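Local structure of hypothetical protein, IPT/TIG domain protein (Bacteroides ovatus, 4HW6) at residues W142-D153 with T405-R413; N275-T283 with G336-K344. The protein is of unknown function but, as a six-bladed beta-propeller joined to an IPT/TIG domain, probably binds carbohydrate as an auxiliary nutrient-binding protein. All coordinates share one frame; numbering follows the deposited sequence.

Interaction 1: residues W142-D153 with T405-R413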
loop_
_atom_site.group_PDB
_atom_site.type_symbol
_atom_site.label_atom_id
_atom_site.label_comp_id
_atom_site.label_asym_id
_atom_site.label_seq_id
_atom_site.Cartn_x
_atom_site.Cartn_y
_atom_site.Cartn_z
ATOM N N TRP A 142 -9.564 -10.192 0.423
ATOM C CA TRP A 142 -8.765 -11.238 1.033
ATOM C C TRP A 142 -7.272 -11.109 0.708
ATOM O O TRP A 142 -6.432 -11.155 1.604
ATOM C CB TRP A 142 -9.329 -12.615 0.622
ATOM C CG TRP A 142 -8.541 -13.768 1.150
ATOM C CD1 TRP A 142 -7.824 -14.655 0.411
ATOM C CD2 TRP A 142 -8.378 -14.146 2.513
ATOM N NE1 TRP A 142 -7.208 -15.562 1.235
ATOM C CE2 TRP A 142 -7.523 -15.272 2.533
ATOM C CE3 TRP A 142 -8.873 -13.654 3.720
ATOM C CZ2 TRP A 142 -7.165 -15.913 3.711
ATOM C CZ3 TRP A 142 -8.510 -14.294 4.897
ATOM C CH2 TRP A 142 -7.649 -15.397 4.883
ATOM N N ARG A 143 -6.936 -11.009 -0.573
ATOM C CA ARG A 143 -5.556 -10.784 -1.017
ATOM C C ARG A 143 -5.575 -9.868 -2.236
ATOM O O ARG A 143 -6.320 -10.127 -3.194
ATOM C CB ARG A 143 -4.861 -12.083 -1.434
ATOM C CG ARG A 143 -4.725 -13.139 -0.355
ATOM C CD ARG A 143 -3.707 -12.745 0.701
ATOM N NE ARG A 143 -3.562 -13.795 1.727
ATOM C CZ ARG A 143 -4.135 -13.810 2.932
ATOM N NH1 ARG A 143 -4.958 -12.857 3.328
ATOM N NH2 ARG A 143 -3.870 -14.812 3.767
HETATM N N MSE A 144 -4.744 -8.822 -2.207
HETATM C CA MSE A 144 -4.644 -7.830 -3.282
HETATM C C MSE A 144 -3.381 -7.976 -4.102
HETATM O O MSE A 144 -2.334 -8.413 -3.595
HETATM C CB MSE A 144 -4.540 -6.407 -2.699
HETATM C CG MSE A 144 -5.723 -5.892 -2.073
HETATM SE SE MSE A 144 -5.229 -4.174 -1.230
HETATM C CE MSE A 144 -7.063 -3.713 -0.851
HETATM N N MSE A 145 -3.470 -7.557 -5.364
HETATM C CA MSE A 145 -2.286 -7.494 -6.225
HETATM C C MSE A 145 -2.502 -6.515 -7.383
HETATM O O MSE A 145 -3.510 -6.571 -8.092
HETATM C CB MSE A 145 -2.038 -8.904 -6.753
HETATM C CG MSE A 145 -0.952 -9.075 -7.723
HETATM SE SE MSE A 145 0.785 -9.222 -6.909
HETATM C CE MSE A 145 0.370 -9.747 -5.099
ATOM N N PHE A 146 -1.543 -5.607 -7.587
ATOM C CA PHE A 146 -1.523 -4.802 -8.792
ATOM C C PHE A 146 -1.067 -5.670 -9.978
ATOM O O PHE A 146 -0.170 -6.514 -9.838
ATOM C CB PHE A 146 -0.555 -3.602 -8.646
ATOM C CG PHE A 146 -1.161 -2.391 -7.991
ATOM C CD1 PHE A 146 -2.005 -1.568 -8.706
ATOM C CD2 PHE A 146 -0.829 -2.033 -6.693
ATOM C CE1 PHE A 146 -2.561 -0.439 -8.131
ATOM C CE2 PHE A 146 -1.377 -0.892 -6.118
ATOM C CZ PHE A 146 -2.241 -0.107 -6.837
ATOM N N ASP A 147 -1.659 -5.437 -11.143
ATOM C CA ASP A 147 -1.133 -5.963 -12.402
ATOM C C ASP A 147 0.202 -5.264 -12.658
ATOM O O ASP A 147 0.232 -4.043 -12.804
ATOM C CB ASP A 147 -2.141 -5.727 -13.522
ATOM C CG ASP A 147 -1.630 -6.127 -14.905
ATOM O OD1 ASP A 147 -0.431 -6.443 -15.086
ATOM O OD2 ASP A 147 -2.470 -6.115 -15.820
ATOM N N PRO A 148 1.310 -6.022 -12.703
ATOM C CA PRO A 148 2.633 -5.374 -12.852
ATOM C C PRO A 148 2.889 -4.661 -14.190
ATOM O O PRO A 148 3.842 -3.873 -14.295
ATOM C CB PRO A 148 3.614 -6.538 -12.664
ATOM C CG PRO A 148 2.850 -7.720 -13.140
ATOM C CD PRO A 148 1.430 -7.497 -12.670
ATOM N N ASN A 149 2.051 -4.914 -15.196
ATOM C CA ASN A 149 2.148 -4.232 -16.477
ATOM C C ASN A 149 1.141 -3.097 -16.680
ATOM O O ASN A 149 0.998 -2.612 -17.800
ATOM C CB ASN A 149 2.015 -5.253 -17.600
ATOM C CG ASN A 149 3.153 -6.243 -17.597
ATOM O OD1 ASN A 149 2.964 -7.437 -17.357
ATOM N ND2 ASN A 149 4.357 -5.738 -17.812
ATOM N N SER A 150 0.482 -2.675 -15.595
ATOM C CA SER A 150 -0.607 -1.693 -15.622
ATOM C C SER A 150 -0.167 -0.320 -15.101
ATOM O O SER A 150 -0.986 0.597 -15.055
ATOM C CB SER A 150 -1.814 -2.188 -14.763
ATOM O OG SER A 150 -1.641 -2.034 -13.330
ATOM N N ASN A 151 1.096 -0.190 -14.673
ATOM C CA ASN A 151 1.589 1.070 -14.066
ATOM C C ASN A 151 0.657 1.603 -12.955
ATOM O O ASN A 151 0.297 2.791 -12.911
ATOM C CB ASN A 151 1.800 2.136 -15.137
ATOM C CG ASN A 151 2.526 3.362 -14.608
ATOM O OD1 ASN A 151 3.444 3.252 -13.797
ATOM N ND2 ASN A 151 2.105 4.532 -15.052
ATOM N N TYR A 152 0.273 0.695 -12.074
ATOM C CA TYR A 152 -0.561 0.993 -10.907
ATOM C C TYR A 152 -1.964 1.446 -11.259
ATOM O O TYR A 152 -2.603 2.128 -10.459
ATOM C CB TYR A 152 0.148 1.967 -9.935
ATOM C CG TYR A 152 1.416 1.345 -9.432
ATOM C CD1 TYR A 152 1.400 0.466 -8.363
ATOM C CD2 TYR A 152 2.613 1.561 -10.089
ATOM C CE1 TYR A 152 2.553 -0.165 -7.935
ATOM C CE2 TYR A 152 3.775 0.927 -9.678
ATOM C CZ TYR A 152 3.731 0.075 -8.601
ATOM O OH TYR A 152 4.861 -0.539 -8.158
ATOM N N ASP A 153 -2.451 1.039 -12.430
ATOM C CA ASP A 153 -3.813 1.390 -12.849
ATOM C C ASP A 153 -4.844 0.263 -12.685
ATOM O O ASP A 153 -6.034 0.511 -12.818
ATOM C CB ASP A 153 -3.838 1.914 -14.272
ATOM C CG ASP A 153 -3.278 3.336 -14.393
ATOM O OD1 ASP A 153 -3.227 4.086 -13.387
ATOM O OD2 ASP A 153 -2.883 3.696 -15.506
ATOM N N THR A 405 -6.714 -7.204 6.363
ATOM C CA THR A 405 -6.286 -8.491 5.855
ATOM C C THR A 405 -5.350 -8.419 4.656
ATOM O O THR A 405 -4.324 -9.083 4.621
ATOM C CB THR A 405 -7.528 -9.334 5.503
ATOM O OG1 THR A 405 -8.338 -9.466 6.681
ATOM C CG2 THR A 405 -7.154 -10.714 5.000
ATOM N N SER A 406 -5.699 -7.604 3.680
ATOM C CA SER A 406 -4.956 -7.462 2.469
ATOM C C SER A 406 -4.277 -6.095 2.409
ATOM O O SER A 406 -4.704 -5.123 3.069
ATOM C CB SER A 406 -5.903 -7.690 1.275
ATOM O OG SER A 406 -6.973 -6.757 1.288
ATOM N N ILE A 407 -3.198 -6.020 1.641
ATOM C CA ILE A 407 -2.402 -4.823 1.551
ATOM C C ILE A 407 -1.742 -4.714 0.172
ATOM O O ILE A 407 -1.295 -5.700 -0.420
ATOM C CB ILE A 407 -1.376 -4.734 2.713
ATOM C CG1 ILE A 407 -0.624 -3.402 2.707
ATOM C CG2 ILE A 407 -0.416 -5.944 2.687
ATOM C CD1 ILE A 407 0.194 -3.157 3.978
ATOM N N ALA A 408 -1.675 -3.488 -0.325
ATOM C CA ALA A 408 -0.934 -3.164 -1.542
ATOM C C ALA A 408 -0.297 -1.784 -1.396
ATOM O O ALA A 408 -0.803 -0.935 -0.644
ATOM C CB ALA A 408 -1.853 -3.219 -2.760
ATOM N N TYR A 409 0.851 -1.581 -2.038
ATOM C CA TYR A 409 1.495 -0.282 -2.033
ATOM C C TYR A 409 1.521 0.266 -3.438
ATOM O O TYR A 409 2.070 -0.357 -4.348
ATOM C CB TYR A 409 2.922 -0.346 -1.449
ATOM C CG TYR A 409 3.505 1.038 -1.334
ATOM C CD1 TYR A 409 3.084 1.915 -0.337
ATOM C CD2 TYR A 409 4.424 1.498 -2.252
ATOM C CE1 TYR A 409 3.585 3.201 -0.257
ATOM C CE2 TYR A 409 4.952 2.786 -2.153
ATOM C CZ TYR A 409 4.519 3.630 -1.149
ATOM O OH TYR A 409 5.025 4.929 -1.098
ATOM N N ASP A 410 0.934 1.445 -3.598
ATOM C CA ASP A 410 0.827 2.126 -4.868
ATOM C C ASP A 410 2.027 3.049 -4.975
ATOM O O ASP A 410 2.065 4.105 -4.336
ATOM C CB ASP A 410 -0.475 2.909 -4.872
ATOM C CG ASP A 410 -0.784 3.583 -6.193
ATOM O OD1 ASP A 410 0.145 3.905 -6.973
ATOM O OD2 ASP A 410 -1.995 3.835 -6.407
HETATM N N MSE A 411 3.029 2.637 -5.746
HETATM C CA MSE A 411 4.248 3.436 -5.911
HETATM C C MSE A 411 3.978 4.717 -6.699
HETATM O O MSE A 411 4.633 5.746 -6.494
HETATM C CB MSE A 411 5.337 2.606 -6.598
HETATM C CG MSE A 411 5.862 1.442 -5.762
HETATM SE SE MSE A 411 7.441 0.643 -6.575
HETATM C CE MSE A 411 8.198 2.252 -7.308
ATOM N N LYS A 412 3.012 4.668 -7.606
ATOM C CA LYS A 412 2.721 5.840 -8.420
ATOM C C LYS A 412 2.068 6.947 -7.591
ATOM O O LYS A 412 2.404 8.126 -7.713
ATOM C CB LYS A 412 1.831 5.461 -9.607
ATOM C CG LYS A 412 1.487 6.615 -10.523
ATOM C CD LYS A 412 1.042 6.150 -11.902
ATOM C CE LYS A 412 -0.414 5.723 -11.938
ATOM N NZ LYS A 412 -0.798 5.318 -13.323
ATOM N N ARG A 413 1.131 6.568 -6.749
ATOM C CA ARG A 413 0.366 7.536 -5.958
ATOM C C ARG A 413 0.887 7.649 -4.524
ATOM O O ARG A 413 0.310 8.389 -3.726
ATOM C CB ARG A 413 -1.112 7.159 -5.967
ATOM C CG ARG A 413 -1.667 7.030 -7.378
ATOM C CD ARG A 413 -3.157 6.737 -7.446
ATOM N NE ARG A 413 -3.577 6.570 -8.840
ATOM C CZ ARG A 413 -3.402 5.469 -9.576
ATOM N NH1 ARG A 413 -2.856 4.386 -9.063
ATOM N NH2 ARG A 413 -3.786 5.455 -10.851
HETATM O O HOH W 1 -0.411 -6.528 -2.884
#
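Strands 143-146 and 405-410 run in the same direction, 15° apart and 5.4 Å between axes at the closest, with the CA of Arg143 nearest that of Ser406. No direct backbone hydrogen bond joins them; instead water 1 donates to both Met144 O and Ile407 O. Met144, modelled as selenomethionine, starts toward strand 405-410 and runs on extended (chi2 173°), bringing SE to 3.8 Å from Ala408 CB. At the start of the strands, Thr405 CG2 slips in at the edge of the Arg143 guanidinium and also meets Trp142 CE3, while Arg143 NH1 sits over the centre of the indole. These are the inner strands of two neighbouring blades of the beta-propeller, each at the edge of its own antiparallel sheet. Beyond the strands, Tyr152 lays one ring face over the turn that follows Asp410, with Met411 N 3.6 Å above the plane toward the rim. Tyr152 CD1 rests over the centre of the Phe146 ring. The charged end is gripped harder. Arg413 NH1 gives Tyr152 O a 2.7 Å bond that is nearly straight (174°) and lies in the guanidinium plane, and it also bridges to Asp410 OD2, which Tyr417 OH shares. Arg413 NH2 meets Asp153 OD1 nearly along the C-O axis at 2.9 Å; Lys412 NZ comes to the same oxygen at 2.7 Å, from above the carboxylate plane. Lys412 also donates from NZ to Asn151 O at 2.8 Å. A methionine in place of Arg413 would probably leave Tyr152 O without its donor and the Asp410 carboxylate without its cation.

Interaction 2: residues N275-T283 with G336-K344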
loop_
_atom_site.group_PDB
_atom_site.type_symbol
_atom_site.label_atom_id
_atom_site.label_comp_id
_atom_site.label_asym_id
_atom_site.label_seq_id
_atom_site.Cartn_x
_atom_site.Cartn_y
_atom_site.Cartn_z
ATOM N N ASN A 275 -3.285 -22.013 7.041
ATOM C CA ASN A 275 -3.139 -21.104 5.935
ATOM C C ASN A 275 -1.722 -20.543 5.978
ATOM O O ASN A 275 -1.216 -20.198 7.061
ATOM C CB ASN A 275 -4.124 -19.930 6.065
ATOM C CG ASN A 275 -5.527 -20.263 5.598
ATOM O OD1 ASN A 275 -5.833 -21.397 5.248
ATOM N ND2 ASN A 275 -6.394 -19.261 5.606
ATOM N N PHE A 276 -1.105 -20.411 4.809
ATOM C CA PHE A 276 0.187 -19.750 4.687
ATOM C C PHE A 276 0.089 -18.757 3.548
ATOM O O PHE A 276 -0.703 -18.934 2.632
ATOM C CB PHE A 276 1.309 -20.771 4.400
ATOM C CG PHE A 276 1.433 -21.823 5.458
ATOM C CD1 PHE A 276 2.061 -21.536 6.660
ATOM C CD2 PHE A 276 0.875 -23.087 5.282
ATOM C CE1 PHE A 276 2.126 -22.489 7.667
ATOM C CE2 PHE A 276 0.960 -24.036 6.273
ATOM C CZ PHE A 276 1.593 -23.740 7.472
ATOM N N HIS A 277 0.926 -17.740 3.606
ATOM C CA HIS A 277 1.076 -16.793 2.510
ATOM C C HIS A 277 2.550 -16.576 2.315
ATOM O O HIS A 277 3.247 -16.135 3.229
ATOM C CB HIS A 277 0.399 -15.472 2.831
ATOM C CG HIS A 277 0.403 -14.509 1.688
ATOM N ND1 HIS A 277 -0.253 -14.759 0.503
ATOM C CD2 HIS A 277 1.018 -13.313 1.539
ATOM C CE1 HIS A 277 -0.042 -13.751 -0.326
ATOM N NE2 HIS A 277 0.729 -12.860 0.279
ATOM N N ILE A 278 3.014 -16.869 1.110
ATOM C CA ILE A 278 4.429 -16.754 0.762
ATOM C C ILE A 278 4.631 -15.505 -0.080
ATOM O O ILE A 278 3.853 -15.240 -0.986
ATOM C CB ILE A 278 4.902 -18.012 0.020
ATOM C CG1 ILE A 278 4.789 -19.247 0.932
ATOM C CG2 ILE A 278 6.379 -17.866 -0.416
ATOM C CD1 ILE A 278 5.003 -20.572 0.222
ATOM N N VAL A 279 5.652 -14.719 0.256
ATOM C CA VAL A 279 5.983 -13.517 -0.495
ATOM C C VAL A 279 7.494 -13.476 -0.755
ATOM O O VAL A 279 8.294 -13.446 0.193
ATOM C CB VAL A 279 5.579 -12.202 0.244
ATOM C CG1 VAL A 279 5.748 -11.027 -0.698
ATOM C CG2 VAL A 279 4.152 -12.257 0.818
ATOM N N TRP A 280 7.879 -13.465 -2.029
ATOM C CA TRP A 280 9.280 -13.351 -2.419
ATOM C C TRP A 280 9.817 -11.943 -2.132
ATOM O O TRP A 280 9.173 -10.930 -2.437
ATOM C CB TRP A 280 9.494 -13.721 -3.900
ATOM C CG TRP A 280 9.428 -15.183 -4.126
ATOM C CD1 TRP A 280 8.369 -15.890 -4.615
ATOM C CD2 TRP A 280 10.406 -16.130 -3.736
ATOM N NE1 TRP A 280 8.663 -17.237 -4.632
ATOM C CE2 TRP A 280 9.899 -17.413 -4.058
ATOM C CE3 TRP A 280 11.673 -16.026 -3.149
ATOM C CZ2 TRP A 280 10.626 -18.576 -3.820
ATOM C CZ3 TRP A 280 12.373 -17.187 -2.885
ATOM C CH2 TRP A 280 11.850 -18.444 -3.233
ATOM N N HIS A 281 11.018 -11.876 -1.562
ATOM C CA HIS A 281 11.743 -10.624 -1.532
ATOM C C HIS A 281 11.974 -10.178 -2.967
ATOM O O HIS A 281 12.152 -11.013 -3.841
ATOM C CB HIS A 281 13.086 -10.781 -0.829
ATOM C CG HIS A 281 13.773 -9.483 -0.527
ATOM N ND1 HIS A 281 14.707 -8.909 -1.369
ATOM C CD2 HIS A 281 13.665 -8.654 0.539
ATOM C CE1 HIS A 281 15.140 -7.782 -0.825
ATOM N NE2 HIS A 281 14.515 -7.602 0.329
ATOM N N PRO A 282 11.973 -8.850 -3.220
ATOM C CA PRO A 282 12.116 -8.423 -4.604
ATOM C C PRO A 282 13.390 -8.916 -5.290
ATOM O O PRO A 282 13.396 -9.114 -6.500
ATOM C CB PRO A 282 12.084 -6.897 -4.496
ATOM C CG PRO A 282 11.189 -6.652 -3.331
ATOM C CD PRO A 282 11.523 -7.752 -2.350
ATOM N N THR A 283 14.462 -9.134 -4.537
ATOM C CA THR A 283 15.694 -9.699 -5.113
ATOM C C THR A 283 15.565 -11.158 -5.568
ATOM O O THR A 283 16.363 -11.636 -6.384
ATOM C CB THR A 283 16.855 -9.681 -4.096
ATOM O OG1 THR A 283 16.506 -10.478 -2.959
ATOM C CG2 THR A 283 17.177 -8.263 -3.652
ATOM N N GLY A 336 -2.773 -13.312 13.840
ATOM C CA GLY A 336 -3.363 -13.478 12.520
ATOM C C GLY A 336 -2.738 -12.671 11.420
ATOM O O GLY A 336 -3.445 -11.994 10.668
ATOM N N PRO A 337 -1.405 -12.772 11.268
ATOM C CA PRO A 337 -0.765 -12.052 10.178
ATOM C C PRO A 337 -1.278 -12.618 8.859
ATOM O O PRO A 337 -1.308 -13.833 8.675
ATOM C CB PRO A 337 0.709 -12.372 10.365
ATOM C CG PRO A 337 0.740 -13.695 11.071
ATOM C CD PRO A 337 -0.460 -13.611 11.999
ATOM N N ASN A 338 -1.717 -11.748 7.968
ATOM C CA ASN A 338 -2.326 -12.151 6.725
ATOM C C ASN A 338 -1.452 -11.755 5.538
ATOM O O ASN A 338 -0.392 -12.372 5.383
ATOM C CB ASN A 338 -3.798 -11.734 6.648
ATOM C CG ASN A 338 -4.720 -12.870 7.096
ATOM O OD1 ASN A 338 -5.258 -13.593 6.258
ATOM N ND2 ASN A 338 -4.835 -13.087 8.421
ATOM N N GLN A 339 -1.826 -10.779 4.715
ATOM C CA GLN A 339 -0.982 -10.430 3.591
ATOM C C GLN A 339 0.136 -9.486 4.021
ATOM O O GLN A 339 -0.032 -8.684 4.946
ATOM C CB GLN A 339 -1.796 -9.783 2.470
ATOM C CG GLN A 339 -0.998 -9.581 1.212
ATOM C CD GLN A 339 -1.842 -9.205 0.001
ATOM O OE1 GLN A 339 -2.955 -8.696 0.137
ATOM N NE2 GLN A 339 -1.295 -9.449 -1.204
ATOM N N GLY A 340 1.296 -9.659 3.410
ATOM C CA GLY A 340 2.359 -8.688 3.496
ATOM C C GLY A 340 3.003 -8.349 2.179
ATOM O O GLY A 340 2.955 -9.126 1.239
ATOM N N ILE A 341 3.659 -7.190 2.141
ATOM C CA ILE A 341 4.351 -6.718 0.953
ATOM C C ILE A 341 5.657 -6.040 1.320
ATOM O O ILE A 341 5.812 -5.496 2.406
ATOM C CB ILE A 341 3.501 -5.709 0.158
ATOM C CG1 ILE A 341 3.061 -4.531 1.070
ATOM C CG2 ILE A 341 2.296 -6.416 -0.458
ATOM C CD1 ILE A 341 2.471 -3.376 0.295
ATOM N N PHE A 342 6.594 -6.058 0.382
ATOM C CA PHE A 342 7.845 -5.360 0.533
ATOM C C PHE A 342 7.768 -3.942 -0.008
ATOM O O PHE A 342 7.283 -3.724 -1.118
ATOM C CB PHE A 342 8.939 -6.136 -0.170
ATOM C CG PHE A 342 9.292 -7.428 0.524
ATOM C CD1 PHE A 342 10.169 -7.428 1.590
ATOM C CD2 PHE A 342 8.764 -8.634 0.107
ATOM C CE1 PHE A 342 10.509 -8.613 2.252
ATOM C CE2 PHE A 342 9.090 -9.808 0.760
ATOM C CZ PHE A 342 9.990 -9.806 1.817
ATOM N N VAL A 343 8.255 -2.985 0.768
ATOM C CA VAL A 343 8.227 -1.593 0.388
ATOM C C VAL A 343 9.604 -0.977 0.625
ATOM O O VAL A 343 10.183 -1.111 1.712
ATOM C CB VAL A 343 7.133 -0.831 1.178
ATOM C CG1 VAL A 343 7.150 0.638 0.822
ATOM C CG2 VAL A 343 5.763 -1.436 0.910
ATOM N N LYS A 344 10.137 -0.319 -0.397
ATOM C CA LYS A 344 11.470 0.294 -0.309
ATOM C C LYS A 344 11.526 1.355 0.782
ATOM O O LYS A 344 10.623 2.188 0.904
ATOM C CB LYS A 344 11.874 0.889 -1.662
ATOM C CG LYS A 344 13.373 0.896 -1.920
ATOM C CD LYS A 344 13.670 1.020 -3.411
ATOM C CE LYS A 344 14.951 0.301 -3.805
ATOM N NZ LYS A 344 15.312 0.565 -5.227
HETATM O O HOH W 2 1.582 -10.349 -0.939
#
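Phe342 carries the tight half of this contact, its ring set among Val279, the carbonyl oxygen of Trp280, His281 and Pro282. With CG anti to the carbonyl carbon (chi1 -70°), the ring is put across the end of strand 276-280. His281 CA sits over one face, 4.0 Å from the centroid of the Phe342 ring, and the imidazole of His281 turns its edge to the phenyl face in a T-shaped pair, planes 71° apart. Pro282 CD adds an off-centre CH-pi contact, 3.7 Å from Phe342 CG, and Val279 CG1 lies 3.8 Å from Phe342 CE2. Both imidazole nitrogens are held: ND1 by Thr283 and NE2 by Asp353; a bound 1,2-ethanediol, probably from the crystallisation liquor, lies about 3 Å from this side chain. Val279 CG2 also rests on Gly340 O, and Gly340 N is buried there with no partner. At the other end the contact is looser and wet. His277 and Gln339 only brush, NE2 of His277 being 3.8 Å from Gln339 CG, and water 2 does the joining: it bonds to His277 NE2 at 2.9 Å, accepts from Gln339 NE2, which also donates to Met144 O, and donates to Gly340 O. No direct hydrogen bond links the segments. Two nearly parallel inner strands, 10° apart, held by side chains and water, are what neighbouring blades of a beta-propeller present to each other.

In the fold
Strand 109-115, early in the chain, joins the sheet of the last blade, so that blade is completed by an N-terminal strand, and the chain then goes on to build the first blade. Segment 142-153 opens the long loop that interaction 1 closes when the chain returns at 405-413, so the first and last inner strands meet and the ring of blades is shut. Interaction 2 is nested within that loop, closing a short one of 52 residues between consecutive blades. The two contacts adjoin: strand 337-344 also flanks strand 404-410, and Gln339 hydrogen-bonds Met144 O and Ile407 N. Inner strands 276-280, 337-344, 404-410 and 143-146 thus follow one another around the propeller.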